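Local atomic coordinates of protein angel homolog 2 (Homo sapiens, PDB entry 6RW0), a protein that acts as a 2',3'-cyclic phosphatase of the CCR4 family of deadenylases and probably binds the 3' untranslated regions of messenger RNAs. Residues H125-M130 with L173-Q178; N48-S53 with H145-L150; N199-D204 with R272-L277. All blocks are in the same frame, centred on the assembly; numbering follows the deposited sequence.

Contact 1 of 3, residues H125-M130 with L173-Q178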
loop_
_atom_site.group_PDB
_atom_site.type_symbol
_atom_site.label_atom_id
_atom_site.label_comp_id
_atom_site.label_asym_id
_atom_site.label_seq_id
_atom_site.Cartn_x
_atom_site.Cartn_y
_atom_site.Cartn_z
ATOM N N HIS A 125 13.664 13.506 -0.987
ATOM C CA HIS A 125 14.311 12.944 0.207
ATOM C C HIS A 125 13.710 11.540 0.344
ATOM O O HIS A 125 12.528 11.460 0.338
ATOM C CB HIS A 125 14.002 13.768 1.429
ATOM C CG HIS A 125 14.587 13.115 2.612
ATOM N ND1 HIS A 125 15.914 13.115 2.823
ATOM C CD2 HIS A 125 14.068 12.311 3.538
ATOM C CE1 HIS A 125 16.186 12.409 3.869
ATOM N NE2 HIS A 125 15.085 11.965 4.322
ATOM N N CYS A 126 14.507 10.503 0.523
ATOM C CA CYS A 126 14.044 9.119 0.535
ATOM C C CYS A 126 14.289 8.461 1.886
ATOM O O CYS A 126 15.380 8.573 2.451
ATOM C CB CYS A 126 14.799 8.305 -0.520
ATOM S SG CYS A 126 14.590 8.916 -2.203
ATOM N N GLU A 127 13.279 7.734 2.374
ATOM C CA GLU A 127 13.395 6.930 3.590
ATOM C C GLU A 127 12.964 5.500 3.303
ATOM O O GLU A 127 11.908 5.274 2.700
ATOM C CB GLU A 127 12.541 7.512 4.723
ATOM C CG GLU A 127 13.028 8.854 5.258
ATOM C CD GLU A 127 14.320 8.767 6.067
ATOM O OE1 GLU A 127 14.739 7.648 6.459
ATOM O OE2 GLU A 127 14.917 9.839 6.314
ATOM N N TYR A 128 13.757 4.535 3.762
ATOM C CA TYR A 128 13.560 3.133 3.434
ATOM C C TYR A 128 13.354 2.301 4.684
ATOM O O TYR A 128 13.923 2.577 5.742
ATOM C CB TYR A 128 14.818 2.612 2.740
ATOM C CG TYR A 128 14.850 1.201 2.196
ATOM C CD1 TYR A 128 13.887 0.739 1.310
ATOM C CD2 TYR A 128 15.913 0.363 2.493
ATOM C CE1 TYR A 128 13.967 -0.532 0.777
ATOM C CE2 TYR A 128 16.005 -0.907 1.962
ATOM C CZ TYR A 128 15.032 -1.354 1.107
ATOM O OH TYR A 128 15.155 -2.615 0.575
ATOM N N LYS A 129 12.565 1.247 4.536
ATOM C CA LYS A 129 12.464 0.209 5.552
ATOM C C LYS A 129 12.429 -1.141 4.853
ATOM O O LYS A 129 11.441 -1.481 4.192
ATOM C CB LYS A 129 11.235 0.401 6.435
ATOM C CG LYS A 129 11.057 -0.682 7.490
ATOM C CD LYS A 129 12.266 -0.768 8.430
ATOM C CE LYS A 129 12.068 -1.833 9.474
ATOM N NZ LYS A 129 13.282 -2.031 10.302
ATOM N N MET A 130 13.486 -1.917 5.024
ATOM C CA MET A 130 13.602 -3.233 4.413
ATOM C C MET A 130 12.861 -4.267 5.249
ATOM O O MET A 130 12.813 -4.177 6.479
ATOM C CB MET A 130 15.080 -3.629 4.367
ATOM C CG MET A 130 15.393 -4.822 3.498
ATOM S SD MET A 130 17.187 -5.087 3.473
ATOM C CE MET A 130 17.570 -5.310 5.203
ATOM N N LEU A 173 6.021 1.667 7.062
ATOM C CA LEU A 173 6.785 2.881 7.324
ATOM C C LEU A 173 5.806 4.040 7.388
ATOM O O LEU A 173 4.896 4.123 6.559
ATOM C CB LEU A 173 7.836 3.126 6.241
ATOM C CG LEU A 173 8.769 4.313 6.465
ATOM C CD1 LEU A 173 9.601 4.189 7.708
ATOM C CD2 LEU A 173 9.669 4.445 5.226
ATOM N N VAL A 174 5.971 4.901 8.388
ATOM C CA VAL A 174 5.095 6.051 8.597
ATOM C C VAL A 174 5.976 7.279 8.750
ATOM O O VAL A 174 6.860 7.308 9.616
ATOM C CB VAL A 174 4.194 5.875 9.832
ATOM C CG1 VAL A 174 3.276 7.072 9.989
ATOM C CG2 VAL A 174 3.394 4.569 9.726
ATOM N N LEU A 175 5.761 8.284 7.909
ATOM C CA LEU A 175 6.459 9.552 8.049
ATOM C C LEU A 175 5.471 10.610 8.509
ATOM O O LEU A 175 4.290 10.579 8.151
ATOM C CB LEU A 175 7.088 10.027 6.733
ATOM C CG LEU A 175 8.079 9.117 6.010
ATOM C CD1 LEU A 175 8.816 9.894 4.909
ATOM C CD2 LEU A 175 9.069 8.443 6.927
ATOM N N LEU A 176 5.959 11.560 9.290
ATOM C CA LEU A 176 5.202 12.759 9.604
ATOM C C LEU A 176 5.906 13.914 8.905
ATOM O O LEU A 176 7.103 14.130 9.125
ATOM C CB LEU A 176 5.117 12.978 11.107
ATOM C CG LEU A 176 4.103 14.060 11.479
ATOM C CD1 LEU A 176 2.654 13.683 11.171
ATOM C CD2 LEU A 176 4.248 14.395 12.957
ATOM N N LEU A 177 5.174 14.588 8.028
ATOM C CA LEU A 177 5.723 15.639 7.147
ATOM C C LEU A 177 5.081 16.991 7.443
ATOM O O LEU A 177 3.924 17.017 7.711
ATOM C CB LEU A 177 5.449 15.279 5.686
ATOM C CG LEU A 177 5.985 13.943 5.194
ATOM C CD1 LEU A 177 5.623 13.753 3.738
ATOM C CD2 LEU A 177 7.484 13.844 5.369
ATOM N N GLN A 178 5.848 18.068 7.371
ATOM C CA GLN A 178 5.321 19.427 7.569
ATOM C C GLN A 178 5.261 20.097 6.195
ATOM O O GLN A 178 6.305 20.284 5.606
ATOM C CB GLN A 178 6.204 20.224 8.518
ATOM C CG GLN A 178 5.646 21.609 8.794
ATOM C CD GLN A 178 4.286 21.548 9.430
ATOM O OE1 GLN A 178 4.044 20.765 10.321
ATOM N NE2 GLN A 178 3.366 22.349 8.941
#
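Leu-173 and Glu-127 meet through a methyl group and a strand backbone, in a contact made almost wholly of van der Waals packing. Leu-173 CD2 lies 3.5 Å from Glu-127 O and 4.2 Å from Glu-127 CB, so one branch of the leucine touches both the peptide and the root of the acid. CG of Leu-173 stands anti to the backbone N (chi1 -176°); the other methyl, CD1, lies 4.3 Å from Lys-129 CB. Leu-175 adds a second apolar touch, its CD2 resting 4.2 Å from Glu-127 CB. Glu-127 and Lys-129 thus offer the first carbons of their side chains to the leucines, while their charged ends turn away from them.

Polar interactions run within or around the segments, and no hydrogen bond crosses between them. Glu-127 OE2 accepts from His-125 NE2 at 2.9 Å in a fairly straight bond (159° at the hydrogen). The carboxylate oxygen sits close to the imidazole plane and is met on its anti side, though well out of the carboxylate plane. Lys-129 NZ forms a salt bridge with Glu-157. On the other side of the strand Tyr-128 stacks on Tyr-111 and bonds through OH to Val-106 O.

The backbones stay apart, their axes 8.3 Å from each other at closest approach and their directions 154° apart, too distant to pair as neighbours in a sheet. Strand 124-130 is instead paired with 137-144, from which Ile-141 also touches both leucines, and the backbones of Leu-173 and Leu-175 hydrogen-bond to strand 189-195. Two sheets packed face to face through leucine and isoleucine side chains form the central β-sandwich of the DNase I-like endonuclease/exonuclease/phosphatase fold.

Contact 2 of 3, residues N48-S53 with H145-L150; sequences NKFDFS and HSKFSL
Lys-147 and Phe-148 reach across to Phe-50, Asp-51 and Phe-52 where the two sheets of the β-sandwich come together, and the three phenylalanines form an aromatic cluster. Strand 49-58 belongs to one sheet and strand 148-157 to the other.

The lysine chain can be followed atom by atom. CB of Lys-147 starts 4.6 Å from Phe-50 CZ, and CG stands beside its own backbone N, anti to the carbonyl carbon. Bends at chi2 and chi3 (-72° and -74°) then bring CD and CE round to strand 49-58. CE packs at the Phe-50 ring, 3.8 Å from both CZ and CE1. At the tip, NZ donates a 2.8 Å hydrogen bond to Asp-51 O, approaching almost in line with the carbonyl bond. An alanine in place of Lys-147 would probably leave Asp-51 O without this donor and open a gap beside CE1 and CZ of Phe-50. Lys-147 also touches Asp-99, the residue just before strand 100-107, whose Val-100 pairs with Ser-53. The carboxylate of Asp-51 is engaged separately, by Arg-426 and more weakly by Lys-49.

Beyond the lysine the aromatic rings meet in two successive offset edge-to-face pairs. Phe-50 turns its edge to the face of Phe-148, with the planes 77° apart and CE2 of Phe-50 3.7 Å from CE1 of Phe-148. Phe-148 in turn presents its own edge to the face of Phe-52, the ring centroids 6.0 Å apart. Ile-189 touches both Phe-50 and Phe-52, and Leu-177 packs on Phe-148, adding apolar neighbours from the second sheet. The leading atom of the last pair is Phe-148 CZ, which lies 4.1 Å from each of CB, CG and CD2 of Phe-52.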
loop_
_atom_site.group_PDB
_atom_site.type_symbol
_atom_site.label_atom_id
_atom_site.label_comp_id
_atom_site.label_asym_id
_atom_site.label_seq_id
_atom_site.Cartn_x
_atom_site.Cartn_y
_atom_site.Cartn_z
ATOM N N ASN A 48 -6.831 29.743 0.176
ATOM C CA ASN A 48 -5.894 29.280 1.231
ATOM C C ASN A 48 -5.874 27.747 1.206
ATOM O O ASN A 48 -6.751 27.156 1.801
ATOM C CB ASN A 48 -6.315 29.759 2.612
ATOM C CG ASN A 48 -6.190 31.258 2.769
ATOM O OD1 ASN A 48 -5.190 31.845 2.377
ATOM N ND2 ASN A 48 -7.205 31.875 3.344
ATOM N N LYS A 49 -4.897 27.143 0.547
ATOM C CA LYS A 49 -4.862 25.676 0.373
ATOM C C LYS A 49 -3.433 25.199 0.160
ATOM O O LYS A 49 -2.603 25.992 -0.213
ATOM C CB LYS A 49 -5.654 25.329 -0.888
ATOM C CG LYS A 49 -4.851 25.541 -2.165
ATOM C CD LYS A 49 -5.610 26.067 -3.337
ATOM C CE LYS A 49 -4.726 26.676 -4.405
ATOM N NZ LYS A 49 -3.560 25.834 -4.752
ATOM N N PHE A 50 -3.191 23.914 0.396
ATOM C CA PHE A 50 -1.909 23.242 0.106
ATOM C C PHE A 50 -2.273 22.049 -0.778
ATOM O O PHE A 50 -2.995 21.225 -0.303
ATOM C CB PHE A 50 -1.188 22.816 1.381
ATOM C CG PHE A 50 0.072 22.030 1.143
ATOM C CD1 PHE A 50 1.225 22.642 0.700
ATOM C CD2 PHE A 50 0.103 20.666 1.353
ATOM C CE1 PHE A 50 2.384 21.918 0.497
ATOM C CE2 PHE A 50 1.258 19.945 1.137
ATOM C CZ PHE A 50 2.396 20.565 0.709
ATOM N N ASP A 51 -1.776 21.973 -2.002
ATOM C CA ASP A 51 -2.104 20.878 -2.938
ATOM C C ASP A 51 -0.870 19.992 -3.052
ATOM O O ASP A 51 0.209 20.520 -3.061
ATOM C CB ASP A 51 -2.501 21.408 -4.314
ATOM C CG ASP A 51 -3.850 22.098 -4.356
ATOM O OD1 ASP A 51 -4.566 22.038 -3.388
ATOM O OD2 ASP A 51 -4.149 22.681 -5.387
ATOM N N PHE A 52 -1.041 18.679 -3.077
ATOM C CA PHE A 52 0.096 17.753 -3.214
ATOM C C PHE A 52 -0.413 16.469 -3.840
ATOM O O PHE A 52 -1.540 16.110 -3.654
ATOM C CB PHE A 52 0.778 17.494 -1.868
ATOM C CG PHE A 52 -0.068 16.761 -0.869
ATOM C CD1 PHE A 52 -1.065 17.400 -0.167
ATOM C CD2 PHE A 52 0.127 15.414 -0.652
ATOM C CE1 PHE A 52 -1.839 16.713 0.745
ATOM C CE2 PHE A 52 -0.650 14.731 0.261
ATOM C CZ PHE A 52 -1.628 15.380 0.959
ATOM N N SER A 53 0.476 15.821 -4.556
ATOM C CA SER A 53 0.192 14.557 -5.212
ATOM C C SER A 53 0.963 13.413 -4.567
ATOM O O SER A 53 2.042 13.606 -3.992
ATOM C CB SER A 53 0.532 14.630 -6.702
ATOM O OG SER A 53 1.894 14.989 -6.889
ATOM N N HIS A 145 11.700 17.719 -1.329
ATOM C CA HIS A 145 12.125 18.585 -0.197
ATOM C C HIS A 145 11.634 20.024 -0.394
ATOM O O HIS A 145 11.547 20.700 0.579
ATOM C CB HIS A 145 13.592 18.389 0.178
ATOM C CG HIS A 145 14.517 18.293 -0.956
ATOM N ND1 HIS A 145 14.758 19.356 -1.770
ATOM C CD2 HIS A 145 15.294 17.284 -1.378
ATOM C CE1 HIS A 145 15.633 19.001 -2.681
ATOM N NE2 HIS A 145 15.965 17.735 -2.463
ATOM N N SER A 146 11.304 20.446 -1.610
ATOM C CA SER A 146 10.676 21.750 -1.904
ATOM C C SER A 146 9.259 21.820 -1.321
ATOM O O SER A 146 8.795 22.912 -1.130
ATOM C CB SER A 146 10.673 22.024 -3.381
ATOM O OG SER A 146 9.735 21.223 -4.064
ATOM N N LYS A 147 8.559 20.699 -1.146
ATOM C CA LYS A 147 7.155 20.684 -0.680
ATOM C C LYS A 147 7.003 20.373 0.809
ATOM O O LYS A 147 6.020 20.784 1.353
ATOM C CB LYS A 147 6.363 19.639 -1.466
ATOM C CG LYS A 147 6.093 19.985 -2.917
ATOM C CD LYS A 147 5.078 21.082 -3.108
ATOM C CE LYS A 147 3.648 20.678 -2.839
ATOM N NZ LYS A 147 2.697 21.737 -3.256
ATOM N N PHE A 148 7.937 19.677 1.437
ATOM C CA PHE A 148 7.768 19.297 2.855
ATOM C C PHE A 148 9.087 19.234 3.615
ATOM O O PHE A 148 10.116 19.031 3.020
ATOM C CB PHE A 148 7.255 17.856 3.009
ATOM C CG PHE A 148 5.986 17.509 2.285
ATOM C CD1 PHE A 148 4.767 17.692 2.885
ATOM C CD2 PHE A 148 6.021 16.971 1.019
ATOM C CE1 PHE A 148 3.613 17.356 2.220
ATOM C CE2 PHE A 148 4.857 16.653 0.352
ATOM C CZ PHE A 148 3.654 16.838 0.957
ATOM N N SER A 149 8.996 19.410 4.927
ATOM C CA SER A 149 10.062 19.056 5.849
ATOM C C SER A 149 9.681 17.790 6.606
ATOM O O SER A 149 8.501 17.492 6.809
ATOM C CB SER A 149 10.312 20.156 6.884
ATOM O OG SER A 149 10.776 21.354 6.278
ATOM N N LEU A 150 10.690 17.056 7.047
ATOM C CA LEU A 150 10.480 15.795 7.739
ATOM C C LEU A 150 10.438 16.035 9.241
ATOM O O LEU A 150 11.394 16.565 9.816
ATOM C CB LEU A 150 11.634 14.868 7.393
ATOM C CG LEU A 150 11.624 13.467 7.986
ATOM C CD1 LEU A 150 10.357 12.720 7.646
ATOM C CD2 LEU A 150 12.866 12.765 7.461
#

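Contact 3 of 3, residues N199-D204 with R272-L277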
loop_
_atom_site.group_PDB
_atom_site.type_symbol
_atom_site.label_atom_id
_atom_site.label_comp_id
_atom_site.label_asym_id
_atom_site.label_seq_id
_atom_site.Cartn_x
_atom_site.Cartn_y
_atom_site.Cartn_z
ATOM N N ASN A 199 0.518 -14.494 1.440
ATOM C CA ASN A 199 -0.101 -15.799 1.673
ATOM C C ASN A 199 -1.613 -15.717 1.845
ATOM O O ASN A 199 -2.102 -15.215 2.863
ATOM C CB ASN A 199 0.574 -16.406 2.911
ATOM C CG ASN A 199 0.324 -17.885 3.055
ATOM O OD1 ASN A 199 -0.818 -18.313 3.187
ATOM N ND2 ASN A 199 1.396 -18.679 3.054
ATOM N N PRO A 200 -2.390 -16.200 0.871
ATOM C CA PRO A 200 -3.846 -16.006 0.939
ATOM C C PRO A 200 -4.543 -16.665 2.112
ATOM O O PRO A 200 -5.613 -16.200 2.526
ATOM C CB PRO A 200 -4.342 -16.597 -0.390
ATOM C CG PRO A 200 -3.206 -16.390 -1.311
ATOM C CD PRO A 200 -1.952 -16.564 -0.496
ATOM N N ARG A 201 -4.037 -17.769 2.618
ATOM C CA ARG A 201 -4.684 -18.468 3.749
ATOM C C ARG A 201 -4.574 -17.653 5.042
ATOM O O ARG A 201 -5.455 -17.727 5.829
ATOM C CB ARG A 201 -4.083 -19.862 3.941
ATOM C CG ARG A 201 -4.802 -20.689 4.998
ATOM C CD ARG A 201 -4.322 -22.128 5.077
ATOM N NE ARG A 201 -2.954 -22.242 5.537
ATOM C CZ ARG A 201 -2.494 -23.223 6.285
ATOM N NH1 ARG A 201 -3.320 -24.046 6.894
ATOM N NH2 ARG A 201 -1.197 -23.364 6.449
ATOM N N ARG A 202 -3.476 -16.938 5.238
ATOM C CA ARG A 202 -3.181 -16.323 6.552
ATOM C C ARG A 202 -3.757 -14.920 6.751
ATOM O O ARG A 202 -3.011 -14.022 7.043
ATOM C CB ARG A 202 -1.672 -16.358 6.789
ATOM C CG ARG A 202 -1.095 -17.768 6.755
ATOM C CD ARG A 202 -1.806 -18.742 7.683
ATOM N NE ARG A 202 -1.820 -18.312 9.068
ATOM C CZ ARG A 202 -0.823 -18.466 9.914
ATOM N NH1 ARG A 202 0.263 -19.100 9.527
ATOM N NH2 ARG A 202 -0.912 -17.981 11.131
ATOM N N GLY A 203 -5.078 -14.827 6.805
ATOM C CA GLY A 203 -5.817 -13.585 7.070
ATOM C C GLY A 203 -5.617 -13.127 8.500
ATOM O O GLY A 203 -5.808 -11.967 8.758
ATOM N N ASP A 204 -5.362 -14.065 9.405
ATOM C CA ASP A 204 -5.050 -13.750 10.813
ATOM C C ASP A 204 -3.769 -12.911 10.849
ATOM O O ASP A 204 -3.754 -11.908 11.501
ATOM C CB ASP A 204 -4.911 -15.034 11.633
ATOM C CG ASP A 204 -3.958 -16.086 11.098
ATOM O OD1 ASP A 204 -3.744 -16.144 9.909
ATOM O OD2 ASP A 204 -3.459 -16.820 11.901
ATOM N N ARG A 272 -12.029 -23.877 1.882
ATOM C CA ARG A 272 -12.337 -25.191 2.508
ATOM C C ARG A 272 -11.264 -25.544 3.546
ATOM O O ARG A 272 -10.150 -25.197 3.306
ATOM C CB ARG A 272 -12.182 -26.355 1.523
ATOM C CG ARG A 272 -13.215 -26.470 0.422
ATOM C CD ARG A 272 -13.027 -27.785 -0.327
ATOM N NE ARG A 272 -11.771 -27.897 -1.044
ATOM C CZ ARG A 272 -11.476 -27.242 -2.147
ATOM N NH1 ARG A 272 -10.297 -27.376 -2.711
ATOM N NH2 ARG A 272 -12.365 -26.425 -2.674
ATOM N N GLY A 273 -11.625 -26.208 4.643
ATOM C CA GLY A 273 -10.702 -26.736 5.670
ATOM C C GLY A 273 -9.959 -25.672 6.454
ATOM O O GLY A 273 -8.996 -26.004 7.083
ATOM N N GLN A 274 -10.446 -24.444 6.480
ATOM C CA GLN A 274 -9.699 -23.350 7.121
ATOM C C GLN A 274 -10.188 -23.087 8.534
ATOM O O GLN A 274 -11.362 -23.155 8.779
ATOM C CB GLN A 274 -9.803 -22.077 6.293
ATOM C CG GLN A 274 -9.070 -22.176 4.972
ATOM C CD GLN A 274 -9.269 -20.933 4.150
ATOM O OE1 GLN A 274 -10.018 -20.054 4.511
ATOM N NE2 GLN A 274 -8.599 -20.876 3.023
ATOM N N ARG A 275 -9.248 -22.765 9.403
ATOM C CA ARG A 275 -9.501 -22.359 10.789
ATOM C C ARG A 275 -10.237 -21.015 10.776
ATOM O O ARG A 275 -10.008 -20.231 9.896
ATOM C CB ARG A 275 -8.127 -22.268 11.451
ATOM C CG ARG A 275 -8.118 -21.717 12.861
ATOM C CD ARG A 275 -6.749 -21.893 13.487
ATOM N NE ARG A 275 -5.676 -21.321 12.690
ATOM C CZ ARG A 275 -5.225 -20.088 12.821
ATOM N NH1 ARG A 275 -5.832 -19.264 13.642
ATOM N NH2 ARG A 275 -4.172 -19.687 12.142
ATOM N N ILE A 276 -11.131 -20.812 11.728
ATOM C CA ILE A 276 -11.854 -19.561 11.954
ATOM C C ILE A 276 -10.999 -18.657 12.833
ATOM O O ILE A 276 -10.317 -19.137 13.742
ATOM C CB ILE A 276 -13.209 -19.862 12.630
ATOM C CG1 ILE A 276 -13.989 -20.927 11.852
ATOM C CG2 ILE A 276 -13.990 -18.578 12.817
ATOM C CD1 ILE A 276 -14.175 -20.660 10.399
ATOM N N LEU A 277 -11.041 -17.343 12.581
ATOM C CA LEU A 277 -10.251 -16.383 13.354
ATOM C C LEU A 277 -10.467 -16.535 14.856
ATOM O O LEU A 277 -11.595 -16.691 15.315
ATOM C CB LEU A 277 -10.660 -14.955 12.969
ATOM C CG LEU A 277 -9.994 -14.527 11.668
ATOM C CD1 LEU A 277 -10.678 -13.281 11.152
ATOM C CD2 LEU A 277 -8.497 -14.260 11.808
HETATM O O HOH W 1 -4.338 -17.008 14.464
#
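Asp-204 and Arg-275 cross at about a right angle, joined in a salt-bridge network with Arg-202 at the N-terminal end of helix 203-220. Arg-202 holds the N-cap position, Asp-204 lies in the first turn, and Arg-275 comes from the long loop between strands 253-255 and 329-331.

The two arginines approach the same carboxylate in different ways. Arg-202, its chain bent at chi2 and chi3, grips Asp-204 side-on: NE donates to OD1 at 3.0 Å and NH2 to OD2 at 2.9 Å. Both meet the acid on its syn side, NH2 somewhat out of the carboxylate plane. Arg-275 instead brings NH2 to Asp-204 OD2 from above that plane, 3.0 Å away. The oxygen lies near the plane of the Arg-275 guanidinium, which is turned 70° against the carboxylate. The two NH2 groups reach OD2 from opposite faces of the carboxylate plane, with the guanidinium planes 75° apart. They still come within 3.8 Å of each other, Arg-202 NH2 to Arg-275 NH2, and the shared negative charge of OD2 probably offsets their repulsion.

With CG between the backbone N and the carbonyl carbon (chi1 52°), Asp-204 keeps CA and CB against Leu-277, whose CD2 lies 3.6 Å from Asp-204 CA. This apolar touch is buried, whereas Arg-275 is exposed and its NH2 also bonds a glycerol molecule, probably from the crystallisation liquor. At the other end of the contact Arg-201 CG lies 4.3 Å from Gln-274 NE2, a loose contact.

A water adds to the grip on the acid: it donates to Asp-204 OD2 at 2.7 Å and accepts from Arg-275 NH1 at 2.8 Å, bridging the same two residues beside their direct bond.

Contacts 1 and 2 lie on the same side of the chain's centre, their own centres about 15 Å apart, and both join the two large sheets of the sandwich. They interlock along the chain, with segments alternating in the order 48-53, 125-130, 145-150, 173-178. They also touch directly: strands 148-157 and 171-179 are antiparallel neighbours, and Gln-178 N probably bonds to Ser-149 O at 2.8 Å. Contact 3 follows later in the chain and lies on the opposite side, its centre about 32 Å from that of contact 1 and 41 Å from that of contact 2. The first two thus unite the sheets, while contact 3 ties a long loop to a helix start.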